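Local structure of imidazoleglycerol-phosphate dehydratase (Staphylococcus aureus subsp. aureus, 2AE8) at residues I45-D50 and Q103-M108. The protein catalyses the manganese-dependent dehydration of imidazoleglycerol phosphate to 3-(imidazol-4-yl)-2-oxopropyl phosphate, the sixth step of histidine biosynthesis. Residues are numbered along the deposited sequence; the frame is centred on the assembly and turned at random.
Sequences ISISDD and QLLLEM
Ile47 reaches from its strand onto helix 90-111 and meets Leu104, Leu105 and Met108, part of the packing of a helix on a sheet in this beta-alpha-beta sandwich, a fold built by duplication of a half-domain. Strand 43-48 is an inner strand of its four-stranded mixed sheet. The axes of 45-48 and 103-108 come within 9.0 Å of each other, with their N-to-C directions 35° apart. No hydrogen bond links the segments; the contact is chiefly apolar.

The two branches of Ile47 do different work. CG2 rests against CB of Leu104, at 3.6 Å; these two side chains lie alongside each other and point opposite ways. The longer branch leaves anti to the backbone N (chi1 -166°) and carries CD1 to within 3.9 Å of CD2 of Leu105, whose side chain it crosses at about a right angle. Leu105 starts off along the flank of the helix, and only its end comes close to the strand. Phe70, which probably belongs to the substrate-binding segment, also has its side chain near that of Ile47.

One turn earlier than Met108, Leu104 extends toward the start of the segment 45-50, with CD1 3.7 Å from the carbonyl O of Ile45 and 3.9 Å from CG2 of the same residue. Ile45 also packs on Leu78 and Ile80 of the neighbouring strand 77-82, while Tyr32 of strand 31-36 touches Met108.

Met108, a selenomethionine, is extended through its first two torsions and then bends at chi3 (-56°). The bend turns the methyl toward Ile47, with CE 3.7 Å from its CG2 and 3.9 Å from its CG1.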
ATOM      1  N   ILE B  45     -40.135 -28.160 -32.455  1.00 36.56           N
ATOM      2  CA  ILE B  45     -39.080 -27.424 -33.139  1.00 35.85           C
ATOM      3  C   ILE B  45     -38.539 -28.188 -34.330  1.00 35.40           C
ATOM      4  O   ILE B  45     -38.312 -29.389 -34.248  1.00 34.76           O
ATOM      5  CB  ILE B  45     -37.909 -27.073 -32.167  1.00 35.00           C
ATOM      6  CG1 ILE B  45     -38.433 -26.240 -30.998  1.00 35.90           C
ATOM      7  CG2 ILE B  45     -36.776 -26.351 -32.903  1.00 35.22           C
ATOM      8  CD1 ILE B  45     -37.460 -26.053 -29.837  1.00 35.98           C
ATOM      9  N   SER B  46     -38.333 -27.470 -35.429  1.00 35.34           N
ATOM     10  CA  SER B  46     -37.636 -28.006 -36.575  1.00 35.91           C
ATOM     11  C   SER B  46     -36.573 -27.030 -37.013  1.00 36.01           C
ATOM     12  O   SER B  46     -36.768 -25.821 -36.937  1.00 35.86           O
ATOM     13  CB  SER B  46     -38.596 -28.255 -37.751  1.00 36.03           C
ATOM     14  OG  SER B  46     -39.127 -27.032 -38.251  1.00 37.08           O
ATOM     15  N   ILE B  47     -35.472 -27.577 -37.511  1.00 36.56           N
ATOM     16  CA  ILE B  47     -34.406 -26.801 -38.104  1.00 37.75           C
ATOM     17  C   ILE B  47     -34.077 -27.364 -39.496  1.00 38.95           C
ATOM     18  O   ILE B  47     -34.185 -28.568 -39.717  1.00 38.38           O
ATOM     19  CB  ILE B  47     -33.157 -26.786 -37.176  1.00 37.67           C
ATOM     20  CG1 ILE B  47     -32.161 -25.700 -37.603  1.00 38.35           C
ATOM     21  CG2 ILE B  47     -32.498 -28.172 -37.087  1.00 36.74           C
ATOM     22  CD1 ILE B  47     -31.158 -25.324 -36.501  1.00 37.58           C
ATOM     23  N   SER B  48     -33.674 -26.492 -40.415  1.00 40.89           N
ATOM     24  CA  SER B  48     -33.295 -26.917 -41.764  1.00 43.17           C
ATOM     25  C   SER B  48     -32.250 -25.997 -42.379  1.00 44.61           C
ATOM     26  O   SER B  48     -32.318 -24.781 -42.199  1.00 44.54           O
ATOM     27  CB  SER B  48     -34.531 -26.965 -42.668  1.00 42.97           C
ATOM     28  OG  SER B  48     -34.213 -27.584 -43.891  1.00 44.62           O
ATOM     29  N   ASP B  49     -31.306 -26.576 -43.127  1.00 46.69           N
ATOM     30  CA  ASP B  49     -30.273 -25.793 -43.819  1.00 49.55           C
ATOM     31  C   ASP B  49     -30.701 -25.432 -45.239  1.00 51.03           C
ATOM     32  O   ASP B  49     -29.939 -25.585 -46.197  1.00 51.76           O
ATOM     33  CB  ASP B  49     -28.909 -26.517 -43.826  1.00 49.71           C
ATOM     34  CG  ASP B  49     -27.723 -25.565 -44.124  1.00 51.50           C
ATOM     35  OD1 ASP B  49     -27.955 -24.379 -44.455  1.00 52.92           O
ATOM     36  OD2 ASP B  49     -26.549 -26.000 -44.014  1.00 52.63           O
ATOM     37  N   ASP B  50     -31.936 -24.973 -45.376  1.00 52.90           N
ATOM     38  CA  ASP B  50     -32.404 -24.444 -46.642  1.00 54.31           C
ATOM     39  C   ASP B  50     -32.752 -22.976 -46.422  1.00 55.12           C
ATOM     40  O   ASP B  50     -32.244 -22.349 -45.473  1.00 55.37           O
ATOM     41  CB  ASP B  50     -33.589 -25.261 -47.180  1.00 54.68           C
ATOM     42  CG  ASP B  50     -34.848 -25.123 -46.336  1.00 56.26           C
ATOM     43  OD1 ASP B  50     -34.863 -24.324 -45.367  1.00 57.32           O
ATOM     44  OD2 ASP B  50     -35.845 -25.813 -46.657  1.00 58.08           O
ATOM     45  N   GLN B 103     -29.450 -30.384 -29.899  1.00 30.17           N
ATOM     46  CA  GLN B 103     -29.669 -31.785 -30.275  1.00 31.38           C
ATOM     47  C   GLN B 103     -29.963 -31.927 -31.777  1.00 31.35           C
ATOM     48  O   GLN B 103     -29.437 -32.828 -32.440  1.00 32.07           O
ATOM     49  CB  GLN B 103     -30.818 -32.390 -29.454  1.00 31.45           C
ATOM     50  CG  GLN B 103     -30.423 -32.755 -28.018  1.00 32.84           C
ATOM     51  CD  GLN B 103     -31.610 -33.126 -27.139  1.00 32.31           C
ATOM     52  OE1 GLN B 103     -32.768 -32.850 -27.467  1.00 34.77           O
ATOM     53  NE2 GLN B 103     -31.323 -33.721 -26.006  1.00 34.69           N
ATOM     54  N   LEU B 104     -30.784 -31.029 -32.312  1.00 30.89           N
ATOM     55  CA  LEU B 104     -31.091 -31.045 -33.747  1.00 30.44           C
ATOM     56  C   LEU B 104     -29.867 -30.682 -34.568  1.00 30.51           C
ATOM     57  O   LEU B 104     -29.617 -31.273 -35.633  1.00 29.95           O
ATOM     58  CB  LEU B 104     -32.271 -30.123 -34.063  1.00 30.04           C
ATOM     59  CG  LEU B 104     -33.590 -30.563 -33.425  1.00 29.44           C
ATOM     60  CD1 LEU B 104     -34.650 -29.491 -33.676  1.00 27.45           C
ATOM     61  CD2 LEU B 104     -34.055 -31.965 -33.923  1.00 29.99           C
ATOM     62  N   LEU B 105     -29.066 -29.741 -34.059  1.00 30.70           N
ATOM     63  CA  LEU B 105     -27.819 -29.392 -34.736  1.00 30.25           C
ATOM     64  C   LEU B 105     -26.900 -30.597 -34.832  1.00 29.93           C
ATOM     65  O   LEU B 105     -26.267 -30.819 -35.869  1.00 29.75           O
ATOM     66  CB  LEU B 105     -27.101 -28.212 -34.058  1.00 30.62           C
ATOM     67  CG  LEU B 105     -27.641 -26.810 -34.364  1.00 31.24           C
ATOM     68  CD1 LEU B 105     -26.878 -25.717 -33.542  1.00 29.90           C
ATOM     69  CD2 LEU B 105     -27.550 -26.528 -35.850  1.00 28.38           C
ATOM     70  N   LEU B 106     -26.828 -31.373 -33.754  1.00 30.54           N
ATOM     71  CA  LEU B 106     -25.971 -32.558 -33.750  1.00 30.92           C
ATOM     72  C   LEU B 106     -26.452 -33.538 -34.831  1.00 32.03           C
ATOM     73  O   LEU B 106     -25.651 -34.045 -35.610  1.00 31.35           O
ATOM     74  CB  LEU B 106     -25.934 -33.227 -32.374  1.00 30.92           C
ATOM     75  CG  LEU B 106     -25.046 -34.478 -32.267  1.00 29.09           C
ATOM     76  CD1 LEU B 106     -23.599 -34.236 -32.759  1.00 29.27           C
ATOM     77  CD2 LEU B 106     -25.049 -35.041 -30.863  1.00 31.33           C
ATOM     78  N   GLU B 107     -27.764 -33.753 -34.903  1.00 33.46           N
ATOM     79  CA  GLU B 107     -28.330 -34.601 -35.965  1.00 35.94           C
ATOM     80  C   GLU B 107     -27.932 -34.111 -37.341  1.00 36.41           C
ATOM     81  O   GLU B 107     -27.442 -34.890 -38.155  1.00 37.09           O
ATOM     82  CB  GLU B 107     -29.851 -34.719 -35.828  1.00 36.55           C
ATOM     83  CG  GLU B 107     -30.250 -35.553 -34.618  1.00 40.28           C
ATOM     84  CD  GLU B 107     -29.326 -36.755 -34.410  1.00 46.11           C
ATOM     85  OE1 GLU B 107     -29.151 -37.554 -35.367  1.00 48.05           O
ATOM     86  OE2 GLU B 107     -28.766 -36.900 -33.292  1.00 47.11           O
HETATM   87  N   MSE B 108     -28.060 -32.806 -37.566  1.00 37.36           N
HETATM   88  CA  MSE B 108     -27.623 -32.175 -38.813  1.00 38.83           C
HETATM   89  C   MSE B 108     -26.134 -32.361 -39.112  1.00 37.91           C
HETATM   90  O   MSE B 108     -25.733 -32.615 -40.272  1.00 37.24           O
HETATM   91  CB  MSE B 108     -27.959 -30.685 -38.791  1.00 38.15           C
HETATM   92  CG  MSE B 108     -27.501 -29.954 -40.026  1.00 39.91           C
HETATM   93 SE   MSE B 108     -27.869 -28.065 -39.943  1.00 45.70          SE
HETATM   94  CE  MSE B 108     -29.809 -28.126 -39.617  1.00 40.23           C
TER